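Local atomic coordinates of possible thiamine biosynthesis enzyme (Candida albicans, PDB entry 2X7Q), a protein that is of unknown function but has the periplasmic binding protein fold and may bind a small molecule, possibly one linked to thiamine biosynthesis. Residues A[26-31]-A[242-247]; A[44-49]-A[220-225]; A[175-180]-A[248-253]; A[231-236]-A[257-262]. The protein carries 1 engineered substitution. One frame throughout, in Å; residues are numbered along the deposited sequence.

Contact 1: A[26-31]-A[242-247]; sequences FSTPLF and EYISSN
Phe31 lays its ring over one face of Tyr243, and the two form an offset stack with centroids 3.9 Å apart and planes only 11° from parallel. The slip between them places Tyr243 CE1 over the middle of the phenylalanine ring, while Phe31 CD2 sits over the middle of the tyrosine ring. Within the stack the rings come nearest at Phe31 CE2 and Tyr243 CD1, 3.4 Å apart. Each ring has its CG anti to its own backbone N (chi1 164° in Phe31, 165° in Tyr243), a setting that sends both side chains out from their helices into the space between them. The edge of Tyr243, near its plane, faces Thr28. The hydroxyl oxygen of that threonine bonds to His25 O and at the same time packs on Ile244, with Thr28 OG1 3.3 Å from Ile244 CG1. At the far end of the tyrosine a water bridges the segments, 2.7 Å from Tyr243 OH and donating to Ser27 OG, so the phenol is held by stacking over its ring and by solvent at its tip. The stack joins the start of helix 28-35 to the end of helix 237-247; Thr28 also leans on Tyr233 of helix 216-235, Ile244 on Trp258 of helix 252-259, and Pro29 and Leu30 on Tyr94 of strand 88-95.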
# COMPACT_ATOMS: atom_id res chain seq x y z
N PHE A 26 -8.98 2.68 -0.38
CA PHE A 26 -8.26 2.72 -1.65
C PHE A 26 -8.78 1.69 -2.66
O PHE A 26 -8.61 1.86 -3.86
CB PHE A 26 -6.76 2.51 -1.43
CG PHE A 26 -6.08 3.65 -0.74
CD1 PHE A 26 -5.65 3.53 0.57
CD2 PHE A 26 -5.89 4.86 -1.39
CE1 PHE A 26 -5.03 4.58 1.21
CE2 PHE A 26 -5.27 5.91 -0.75
CZ PHE A 26 -4.84 5.78 0.55
N SER A 27 -9.41 0.63 -2.16
CA SER A 27 -9.88 -0.45 -3.02
C SER A 27 -11.22 -0.11 -3.67
O SER A 27 -11.78 -0.91 -4.41
CB SER A 27 -10.00 -1.74 -2.23
OG SER A 27 -11.05 -1.67 -1.29
N THR A 28 -11.72 1.09 -3.39
CA THR A 28 -13.02 1.52 -3.91
C THR A 28 -13.16 1.35 -5.43
O THR A 28 -14.13 0.74 -5.89
CB THR A 28 -13.34 2.98 -3.51
OG1 THR A 28 -13.56 3.05 -2.09
CG2 THR A 28 -14.58 3.47 -4.22
N PRO A 29 -12.21 1.88 -6.21
CA PRO A 29 -12.29 1.76 -7.67
C PRO A 29 -12.40 0.31 -8.13
O PRO A 29 -13.10 0.03 -9.10
CB PRO A 29 -10.96 2.36 -8.14
CG PRO A 29 -10.58 3.31 -7.06
CD PRO A 29 -11.03 2.67 -5.79
N LEU A 30 -11.73 -0.60 -7.43
CA LEU A 30 -11.80 -2.02 -7.77
C LEU A 30 -13.22 -2.54 -7.64
O LEU A 30 -13.69 -3.31 -8.48
CB LEU A 30 -10.87 -2.83 -6.86
CG LEU A 30 -9.37 -2.53 -6.95
CD1 LEU A 30 -8.59 -3.38 -5.96
CD2 LEU A 30 -8.87 -2.76 -8.36
N PHE A 31 -13.92 -2.09 -6.60
CA PHE A 31 -15.29 -2.53 -6.35
C PHE A 31 -16.25 -2.08 -7.46
O PHE A 31 -17.00 -2.88 -8.00
CB PHE A 31 -15.78 -2.01 -5.00
CG PHE A 31 -17.27 -2.07 -4.83
CD1 PHE A 31 -17.91 -3.27 -4.57
CD2 PHE A 31 -18.03 -0.91 -4.94
CE1 PHE A 31 -19.29 -3.31 -4.42
CE2 PHE A 31 -19.41 -0.95 -4.80
CZ PHE A 31 -20.03 -2.16 -4.53
N GLU A 242 -20.67 6.58 0.25
CA GLU A 242 -21.67 5.69 0.82
C GLU A 242 -21.13 4.27 0.95
O GLU A 242 -21.30 3.63 1.98
CB GLU A 242 -22.95 5.70 -0.03
CG GLU A 242 -24.07 4.85 0.54
CD GLU A 242 -25.29 4.80 -0.37
OE1 GLU A 242 -25.13 4.98 -1.60
OE2 GLU A 242 -26.41 4.58 0.14
N TYR A 243 -20.50 3.79 -0.11
CA TYR A 243 -19.94 2.44 -0.13
C TYR A 243 -18.90 2.24 0.97
O TYR A 243 -18.94 1.26 1.71
CB TYR A 243 -19.31 2.14 -1.49
CG TYR A 243 -18.40 0.92 -1.49
CD1 TYR A 243 -18.92 -0.36 -1.50
CD2 TYR A 243 -17.02 1.06 -1.48
CE1 TYR A 243 -18.10 -1.48 -1.49
CE2 TYR A 243 -16.18 -0.04 -1.48
CZ TYR A 243 -16.73 -1.31 -1.49
OH TYR A 243 -15.91 -2.41 -1.48
N ILE A 244 -17.96 3.18 1.06
CA ILE A 244 -16.87 3.08 2.03
C ILE A 244 -17.38 3.10 3.46
O ILE A 244 -16.93 2.31 4.29
CB ILE A 244 -15.86 4.23 1.85
CG1 ILE A 244 -15.22 4.18 0.47
CG2 ILE A 244 -14.79 4.18 2.94
CD1 ILE A 244 -14.26 5.31 0.20
N SER A 245 -18.32 3.99 3.75
CA SER A 245 -18.81 4.17 5.11
C SER A 245 -19.78 3.06 5.53
O SER A 245 -20.00 2.85 6.72
CB SER A 245 -19.48 5.54 5.27
OG SER A 245 -20.56 5.69 4.37
N SER A 246 -20.35 2.36 4.56
CA SER A 246 -21.34 1.32 4.85
C SER A 246 -20.75 -0.08 4.83
O SER A 246 -21.37 -1.03 5.30
CB SER A 246 -22.52 1.42 3.88
OG SER A 246 -22.11 1.15 2.55
N ASN A 247 -19.54 -0.21 4.28
CA ASN A 247 -18.89 -1.51 4.17
C ASN A 247 -17.53 -1.57 4.87
O ASN A 247 -17.03 -2.65 5.19
CB ASN A 247 -18.74 -1.91 2.70
CG ASN A 247 -20.07 -2.14 2.02
OD1 ASN A 247 -20.61 -3.25 2.04
ND2 ASN A 247 -20.62 -1.10 1.42
O HOH W 1 -13.39 -2.98 -0.54

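Contact 2: A[44-49]-A[220-225]; sequences LSIEFV and KNFIDA
Leu44, in the loop leading into strand 46-50, drives its branched end against the backbone of helix 216-235. The two methyls divide the work: Leu44 CD1 lies over the peptide link between Asn221 and Phe222, 3.5 Å from Phe222 N, whereas Leu44 CD2 touches Asn221 CB at 3.7 Å. Asn221 thus offers its aliphatic carbon to the leucine, while its amide nitrogen bonds back to Asp217 O one turn earlier. Two residues on, Ile46 also points at the helix. Strand 46-50 is an outermost strand of a five-stranded mixed sheet and runs parallel to strand 17-21, so the contact is a helix packed on the border of a sheet in one of the two alpha/beta lobes of a periplasmic binding protein fold. Ile46 reaches the helix by its last methyl, CD1, which approaches Phe222 CD1 obliquely to the ring at 4.0 Å; the two side chains cross at about a right angle. Phe222 touches Val19 of strand 17-21 as well, which carries the helix over the next strand inward. Farther along, Phe48 receives Ile46 CG2 over one ring face, 3.5 Å above its plane and toward the rim, and meets the ring of Tyr39.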
# COMPACT_ATOMS: atom_id res chain seq x y z
N LEU A 44 -13.19 -10.92 -18.91
CA LEU A 44 -12.36 -11.35 -17.79
C LEU A 44 -13.18 -12.10 -16.73
O LEU A 44 -14.37 -11.85 -16.57
CB LEU A 44 -11.68 -10.14 -17.14
CG LEU A 44 -10.69 -9.34 -17.98
CD1 LEU A 44 -10.31 -8.05 -17.26
CD2 LEU A 44 -9.45 -10.15 -18.31
N SER A 45 -12.52 -13.01 -16.03
CA SER A 45 -13.12 -13.69 -14.88
C SER A 45 -12.21 -13.50 -13.68
O SER A 45 -11.23 -14.23 -13.50
CB SER A 45 -13.32 -15.18 -15.19
OG SER A 45 -12.09 -15.82 -15.48
N ILE A 46 -12.55 -12.52 -12.84
CA ILE A 46 -11.68 -12.15 -11.74
C ILE A 46 -12.15 -12.71 -10.40
O ILE A 46 -13.29 -12.50 -9.99
CB ILE A 46 -11.57 -10.61 -11.61
CG1 ILE A 46 -11.20 -9.99 -12.96
CG2 ILE A 46 -10.55 -10.24 -10.54
CD1 ILE A 46 -9.86 -10.44 -13.50
N GLU A 47 -11.26 -13.44 -9.73
CA GLU A 47 -11.53 -13.93 -8.38
C GLU A 47 -10.74 -13.10 -7.38
O GLU A 47 -9.53 -13.29 -7.22
CB GLU A 47 -11.16 -15.41 -8.26
CG GLU A 47 -11.28 -15.94 -6.84
CD GLU A 47 -10.85 -17.39 -6.72
OE1 GLU A 47 -10.87 -18.11 -7.75
OE2 GLU A 47 -10.50 -17.82 -5.60
N PHE A 48 -11.42 -12.19 -6.69
CA PHE A 48 -10.77 -11.32 -5.73
C PHE A 48 -10.46 -12.03 -4.42
O PHE A 48 -11.30 -12.76 -3.88
CB PHE A 48 -11.62 -10.07 -5.46
CG PHE A 48 -11.61 -9.08 -6.59
CD1 PHE A 48 -12.59 -9.09 -7.56
CD2 PHE A 48 -10.60 -8.13 -6.67
CE1 PHE A 48 -12.58 -8.18 -8.60
CE2 PHE A 48 -10.58 -7.21 -7.70
CZ PHE A 48 -11.57 -7.23 -8.67
N VAL A 49 -9.25 -11.81 -3.91
CA VAL A 49 -8.83 -12.38 -2.64
C VAL A 49 -8.54 -11.28 -1.63
O VAL A 49 -7.57 -10.54 -1.75
CB VAL A 49 -7.57 -13.25 -2.81
CG1 VAL A 49 -7.08 -13.76 -1.46
CG2 VAL A 49 -7.85 -14.42 -3.75
N LYS A 220 -3.44 -7.11 -18.91
CA LYS A 220 -3.64 -5.84 -19.59
C LYS A 220 -5.11 -5.41 -19.51
O LYS A 220 -5.42 -4.27 -19.14
CB LYS A 220 -3.20 -5.92 -21.06
CG LYS A 220 -3.47 -4.65 -21.86
CD LYS A 220 -3.13 -4.84 -23.34
CE LYS A 220 -3.47 -3.60 -24.16
NZ LYS A 220 -4.92 -3.23 -24.03
N ASN A 221 -6.00 -6.32 -19.87
CA ASN A 221 -7.44 -6.06 -19.81
C ASN A 221 -7.90 -5.71 -18.40
O ASN A 221 -8.78 -4.88 -18.20
CB ASN A 221 -8.23 -7.25 -20.35
CG ASN A 221 -8.20 -7.34 -21.86
OD1 ASN A 221 -8.91 -6.60 -22.55
ND2 ASN A 221 -7.36 -8.23 -22.39
N PHE A 222 -7.30 -6.37 -17.41
CA PHE A 222 -7.61 -6.08 -16.01
C PHE A 222 -7.26 -4.64 -15.67
O PHE A 222 -8.04 -3.93 -15.05
CB PHE A 222 -6.86 -7.04 -15.08
CG PHE A 222 -6.95 -6.66 -13.63
CD1 PHE A 222 -8.08 -6.95 -12.89
CD2 PHE A 222 -5.89 -6.02 -13.00
CE1 PHE A 222 -8.16 -6.60 -11.55
CE2 PHE A 222 -5.96 -5.67 -11.66
CZ PHE A 222 -7.10 -5.96 -10.94
N ILE A 223 -6.07 -4.21 -16.09
CA ILE A 223 -5.63 -2.84 -15.86
C ILE A 223 -6.56 -1.85 -16.54
O ILE A 223 -6.90 -0.81 -15.97
CB ILE A 223 -4.18 -2.63 -16.36
CG1 ILE A 223 -3.21 -3.53 -15.59
CG2 ILE A 223 -3.78 -1.17 -16.21
CD1 ILE A 223 -1.77 -3.35 -15.99
N ASP A 224 -6.96 -2.16 -17.77
CA ASP A 224 -7.90 -1.32 -18.51
C ASP A 224 -9.24 -1.23 -17.78
O ASP A 224 -9.86 -0.18 -17.74
CB ASP A 224 -8.10 -1.84 -19.93
CG ASP A 224 -6.87 -1.67 -20.79
OD1 ASP A 224 -5.96 -0.91 -20.39
OD2 ASP A 224 -6.81 -2.28 -21.88
N ALA A 225 -9.67 -2.34 -17.19
CA ALA A 225 -10.91 -2.38 -16.43
C ALA A 225 -10.79 -1.52 -15.18
O ALA A 225 -11.73 -0.82 -14.80
CB ALA A 225 -11.27 -3.81 -16.07

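Contact 3: A[175-180]-A[248-253]; sequences MWEYFT and LDYSAE
Tyr250 reaches from the loop 248-251 to the start of helix 178-186, meets oxygen atoms along its edge and ends in a hydrogen bond. With CG beside the backbone N (chi1 -53°), CB starts off to the side of the other segment and the ring swings inward. Tyr250 CD1 comes first, 3.6 Å from Phe179 O; Tyr250 CE1 follows, 3.5 Å from Thr180 OG1. Both oxygens, and more distantly Glu177 OE1, lie at the ring edge near its plane, where the slightly positive C-H bonds point. At the end, Tyr250 OH donates a hydrogen bond to Thr180 OG1 at 3.0 Å. Thr180 OG1 in turn donates to Glu177 OE1 at 2.6 Å along the anti lone pair of the carboxylate. Glu177, at the N-cap of the helix, also takes Phe179 N with its OE2, met from above the carboxylate plane, while OE1 receives a weak bond from Thr180 N. Beside the ring a water lies within hydrogen-bonding distance of both Thr180 O and Asp249 OD2, and Asp249 has a salt bridge to Lys183. Glu177 OE2 further bonds to a bound glycerol, probably from the crystallisation liquor. The chain of donors running from phenol to threonine to carboxylate fixes the hydroxyl rotations, and with the helix N-terminus would be expected to stabilise a negative charge on Glu177.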
# COMPACT_ATOMS: atom_id res chain seq x y z
N MSE A 175 2.70 3.37 13.78
CA MSE A 175 2.31 4.17 12.63
C MSE A 175 1.25 3.46 11.79
O MSE A 175 1.38 2.27 11.48
CB MSE A 175 3.53 4.52 11.77
CG MSE A 175 4.62 5.26 12.53
SE MSE A 175 6.16 5.67 11.43
CE MSE A 175 5.28 6.69 10.04
N TRP A 176 0.20 4.18 11.43
CA TRP A 176 -0.90 3.61 10.67
C TRP A 176 -1.55 4.68 9.80
O TRP A 176 -1.45 5.87 10.10
CB TRP A 176 -1.93 3.00 11.62
CG TRP A 176 -2.63 1.80 11.07
CD1 TRP A 176 -3.92 1.74 10.61
CD2 TRP A 176 -2.09 0.48 10.91
NE1 TRP A 176 -4.21 0.46 10.18
CE2 TRP A 176 -3.11 -0.32 10.35
CE3 TRP A 176 -0.85 -0.09 11.18
CZ2 TRP A 176 -2.91 -1.68 10.07
CZ3 TRP A 176 -0.66 -1.44 10.90
CH2 TRP A 176 -1.68 -2.21 10.35
N GLU A 177 -2.20 4.26 8.72
CA GLU A 177 -2.85 5.20 7.82
C GLU A 177 -3.77 6.13 8.60
O GLU A 177 -4.54 5.69 9.46
CB GLU A 177 -3.63 4.45 6.73
CG GLU A 177 -4.08 5.32 5.57
CD GLU A 177 -5.31 6.14 5.91
OE1 GLU A 177 -6.33 5.54 6.33
OE2 GLU A 177 -5.27 7.38 5.75
N TYR A 178 -3.69 7.42 8.30
CA TYR A 178 -4.40 8.45 9.07
C TYR A 178 -5.90 8.21 9.18
O TYR A 178 -6.42 8.04 10.28
CB TYR A 178 -4.13 9.84 8.49
CG TYR A 178 -4.97 10.93 9.12
CD1 TYR A 178 -4.73 11.36 10.42
CD2 TYR A 178 -6.01 11.53 8.42
CE1 TYR A 178 -5.49 12.34 11.01
CE2 TYR A 178 -6.79 12.52 9.00
CZ TYR A 178 -6.52 12.92 10.29
OH TYR A 178 -7.29 13.91 10.87
N PHE A 179 -6.60 8.24 8.05
CA PHE A 179 -8.06 8.14 8.06
C PHE A 179 -8.56 6.84 8.67
O PHE A 179 -9.71 6.75 9.10
CB PHE A 179 -8.62 8.34 6.65
CG PHE A 179 -8.48 9.74 6.13
CD1 PHE A 179 -9.38 10.72 6.50
CD2 PHE A 179 -7.44 10.07 5.29
CE1 PHE A 179 -9.25 12.01 6.02
CE2 PHE A 179 -7.30 11.36 4.81
CZ PHE A 179 -8.21 12.33 5.18
N THR A 180 -7.70 5.83 8.70
CA THR A 180 -8.04 4.56 9.32
C THR A 180 -7.91 4.66 10.84
O THR A 180 -8.59 3.96 11.59
CB THR A 180 -7.14 3.42 8.80
OG1 THR A 180 -7.28 3.31 7.38
CG2 THR A 180 -7.53 2.09 9.44
N LEU A 248 -16.92 -0.41 5.09
CA LEU A 248 -15.61 -0.34 5.72
C LEU A 248 -15.65 0.49 7.00
O LEU A 248 -16.61 1.23 7.23
CB LEU A 248 -14.58 0.21 4.74
CG LEU A 248 -14.49 -0.52 3.40
CD1 LEU A 248 -13.52 0.18 2.46
CD2 LEU A 248 -14.09 -1.97 3.60
N ASP A 249 -14.61 0.37 7.82
CA ASP A 249 -14.57 1.07 9.10
C ASP A 249 -14.21 2.54 8.94
O ASP A 249 -13.18 3.00 9.44
CB ASP A 249 -13.59 0.40 10.05
CG ASP A 249 -13.72 0.90 11.48
OD1 ASP A 249 -14.86 0.97 11.98
OD2 ASP A 249 -12.69 1.22 12.10
N TYR A 250 -15.07 3.28 8.24
CA TYR A 250 -14.89 4.72 8.08
C TYR A 250 -16.24 5.40 8.17
O TYR A 250 -17.22 4.93 7.59
CB TYR A 250 -14.25 5.04 6.73
CG TYR A 250 -12.96 4.30 6.45
CD1 TYR A 250 -11.73 4.84 6.81
CD2 TYR A 250 -12.98 3.06 5.81
CE1 TYR A 250 -10.55 4.16 6.54
CE2 TYR A 250 -11.80 2.38 5.54
CZ TYR A 250 -10.60 2.94 5.91
OH TYR A 250 -9.43 2.26 5.65
N SER A 251 -16.31 6.51 8.90
CA SER A 251 -17.53 7.29 8.94
C SER A 251 -17.72 8.00 7.61
O SER A 251 -16.77 8.16 6.85
CB SER A 251 -17.49 8.31 10.08
OG SER A 251 -16.49 9.29 9.86
N ALA A 252 -18.95 8.42 7.33
CA ALA A 252 -19.25 9.12 6.09
C ALA A 252 -18.46 10.42 5.99
O ALA A 252 -18.00 10.79 4.91
CB ALA A 252 -20.75 9.39 5.99
N GLU A 253 -18.31 11.10 7.12
CA GLU A 253 -17.55 12.35 7.15
C GLU A 253 -16.06 12.11 6.90
O GLU A 253 -15.45 12.81 6.09
CB GLU A 253 -17.75 13.08 8.48
CG GLU A 253 -19.12 13.70 8.66
CD GLU A 253 -20.05 12.85 9.50
OE1 GLU A 253 -19.55 12.00 10.28
OE2 GLU A 253 -21.29 13.02 9.39
O HOH W 2 -10.64 2.43 10.74

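Contact 4: A[231-236]-A[257-262]; sequences QYYNEH and EWTKTV
Tyr233 points its phenol end against Trp258, Thr259 and Val262, in helix-to-helix packing within the C-terminal helical part of this periplasmic binding protein fold: helices 216-235 and 252-259 meet here, with helix 237-247 between them in the chain. The tyrosine enters oxygen first. Its CG is anti to the backbone N (chi1 164°), which turns the ring toward 257-262, and nearly all its contact is made by the hydroxyl. Trp258 crosses it obliquely and presents the far corner of its six-membered ring, Trp258 CZ3 lying 3.3 Å from Tyr233 OH. Val262 comes head-on toward the tyrosine, its CG1 3.4 Å from Tyr233 OH. The same methyl rests over a face of the indole, 3.7 Å above its plane and toward the rim, so the valine fills the angle between the two aromatic groups. Thr259 closes a further side with CG2, while its hydroxyl turns back to Lys256 O. The Tyr233 ring also meets Phe264 edge-to-face, and the indole of Trp258 is stacked on His25. The turn that brings Val262 round is itself gathered on one carbonyl: Trp258 O accepts from Thr261 N, Val262 N and the hydroxyl Thr261 OG1. Among so many carbon neighbours the phenol still has a polar partner, a water 2.8 Å from Tyr233 OH, which donates to Thr259 O at 2.7 Å.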
# COMPACT_ATOMS: atom_id res chain seq x y z
N GLN A 231 -12.24 5.91 -13.26
CA GLN A 231 -13.00 7.00 -13.86
C GLN A 231 -14.40 7.07 -13.25
O GLN A 231 -14.89 8.16 -12.94
CB GLN A 231 -13.09 6.84 -15.38
CG GLN A 231 -13.87 7.95 -16.07
CD GLN A 231 -13.94 7.77 -17.57
OE1 GLN A 231 -13.42 6.80 -18.12
NE2 GLN A 231 -14.60 8.71 -18.25
N TYR A 232 -15.04 5.92 -13.07
CA TYR A 232 -16.36 5.87 -12.46
C TYR A 232 -16.31 6.46 -11.06
O TYR A 232 -17.13 7.30 -10.71
CB TYR A 232 -16.88 4.43 -12.40
CG TYR A 232 -18.31 4.32 -11.93
CD1 TYR A 232 -18.62 4.27 -10.58
CD2 TYR A 232 -19.36 4.29 -12.84
CE1 TYR A 232 -19.93 4.18 -10.15
CE2 TYR A 232 -20.68 4.20 -12.42
CZ TYR A 232 -20.95 4.14 -11.08
OH TYR A 232 -22.26 4.05 -10.66
N TYR A 233 -15.33 6.03 -10.27
CA TYR A 233 -15.14 6.56 -8.93
C TYR A 233 -15.03 8.08 -8.97
O TYR A 233 -15.70 8.77 -8.21
CB TYR A 233 -13.88 5.96 -8.30
CG TYR A 233 -13.39 6.72 -7.08
CD1 TYR A 233 -13.88 6.44 -5.82
CD2 TYR A 233 -12.43 7.72 -7.21
CE1 TYR A 233 -13.44 7.14 -4.71
CE2 TYR A 233 -11.99 8.43 -6.10
CZ TYR A 233 -12.49 8.13 -4.86
OH TYR A 233 -12.05 8.82 -3.76
N ASN A 234 -14.18 8.59 -9.85
CA ASN A 234 -13.98 10.02 -9.99
C ASN A 234 -15.27 10.78 -10.31
O ASN A 234 -15.44 11.93 -9.91
CB ASN A 234 -12.94 10.32 -11.07
CG ASN A 234 -11.52 10.07 -10.60
OD1 ASN A 234 -11.27 9.90 -9.40
ND2 ASN A 234 -10.58 10.04 -11.54
N GLU A 235 -16.18 10.12 -11.02
CA GLU A 235 -17.42 10.76 -11.45
C GLU A 235 -18.58 10.46 -10.49
O GLU A 235 -19.68 10.97 -10.67
CB GLU A 235 -17.79 10.31 -12.87
CG GLU A 235 -16.72 10.64 -13.91
CD GLU A 235 -17.07 10.09 -15.28
OE1 GLU A 235 -18.07 9.36 -15.40
OE2 GLU A 235 -16.33 10.40 -16.24
N HIS A 236 -18.32 9.62 -9.49
CA HIS A 236 -19.35 9.22 -8.55
C HIS A 236 -18.81 9.12 -7.13
O HIS A 236 -18.98 8.10 -6.46
CB HIS A 236 -19.96 7.88 -8.97
CG HIS A 236 -20.45 7.85 -10.38
ND1 HIS A 236 -21.74 8.19 -10.73
CD2 HIS A 236 -19.82 7.52 -11.54
CE1 HIS A 236 -21.89 8.07 -12.04
NE2 HIS A 236 -20.74 7.67 -12.55
N GLU A 257 -13.66 13.30 3.73
CA GLU A 257 -12.39 14.01 3.86
C GLU A 257 -11.29 13.32 3.06
O GLU A 257 -10.46 13.97 2.44
CB GLU A 257 -11.99 14.13 5.33
CG GLU A 257 -10.71 14.92 5.57
CD GLU A 257 -10.33 14.98 7.03
OE1 GLU A 257 -11.15 14.59 7.88
OE2 GLU A 257 -9.20 15.42 7.33
N TRP A 258 -11.30 11.99 3.08
CA TRP A 258 -10.30 11.20 2.37
C TRP A 258 -10.37 11.39 0.86
O TRP A 258 -9.35 11.47 0.19
CB TRP A 258 -10.43 9.72 2.74
CG TRP A 258 -9.64 8.81 1.85
CD1 TRP A 258 -8.30 8.54 1.93
CD2 TRP A 258 -10.13 8.06 0.73
NE1 TRP A 258 -7.93 7.66 0.94
CE2 TRP A 258 -9.04 7.35 0.19
CE3 TRP A 258 -11.39 7.91 0.14
CZ2 TRP A 258 -9.17 6.51 -0.91
CZ3 TRP A 258 -11.51 7.08 -0.95
CH2 TRP A 258 -10.41 6.39 -1.46
N THR A 259 -11.59 11.46 0.32
CA THR A 259 -11.78 11.59 -1.12
C THR A 259 -11.14 12.86 -1.67
O THR A 259 -10.88 12.96 -2.87
CB THR A 259 -13.27 11.58 -1.51
OG1 THR A 259 -13.91 12.76 -0.99
CG2 THR A 259 -13.97 10.35 -0.95
N LYS A 260 -10.90 13.83 -0.79
CA LYS A 260 -10.34 15.11 -1.20
C LYS A 260 -8.82 15.14 -1.08
O LYS A 260 -8.20 16.19 -1.25
CB LYS A 260 -10.96 16.25 -0.39
CG LYS A 260 -12.45 16.47 -0.64
CD LYS A 260 -12.91 17.84 -0.14
CE LYS A 260 -12.91 17.93 1.38
NZ LYS A 260 -14.00 17.14 2.00
N THR A 261 -8.23 13.99 -0.79
CA THR A 261 -6.77 13.89 -0.67
C THR A 261 -6.21 12.84 -1.63
O THR A 261 -5.03 12.89 -1.99
CB THR A 261 -6.35 13.51 0.76
OG1 THR A 261 -6.79 12.18 1.06
CG2 THR A 261 -6.94 14.48 1.77
N VAL A 262 -7.06 11.91 -2.05
CA VAL A 262 -6.61 10.80 -2.90
C VAL A 262 -6.74 11.11 -4.39
O VAL A 262 -7.69 11.74 -4.82
CB VAL A 262 -7.39 9.51 -2.58
CG1 VAL A 262 -8.88 9.70 -2.80
CG2 VAL A 262 -6.87 8.35 -3.42
O HOH W 3 -11.29 11.29 -4.94

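Overall arrangement
Contacts 1, 3 and 4 form one continuous cluster, their centres 11 to 15 Å apart, tied by consecutive helices 216-235, 237-247 and 252-259. Contact 1 meets contact 3 where Ile244 CG2 lies 3.6 Å from Tyr250 CD2, and contact 4 where Thr28 CG2 lies 3.4 Å from Tyr233 CD1. Contact 3 reaches contact 4 through Phe179, whose CE1 is 3.3 Å from Glu257 CG. Contact 2 touches none of the others, its centre about 17 Å from that of contact 1 and 26 Å from that of contact 3, though it shares helix 216-235 with contact 4. Bound glycerol, probably from the crystallisation liquor, is hydrogen-bonded to Glu177 in contact 3 and to Thr261 in contact 4, and may mark a pocket.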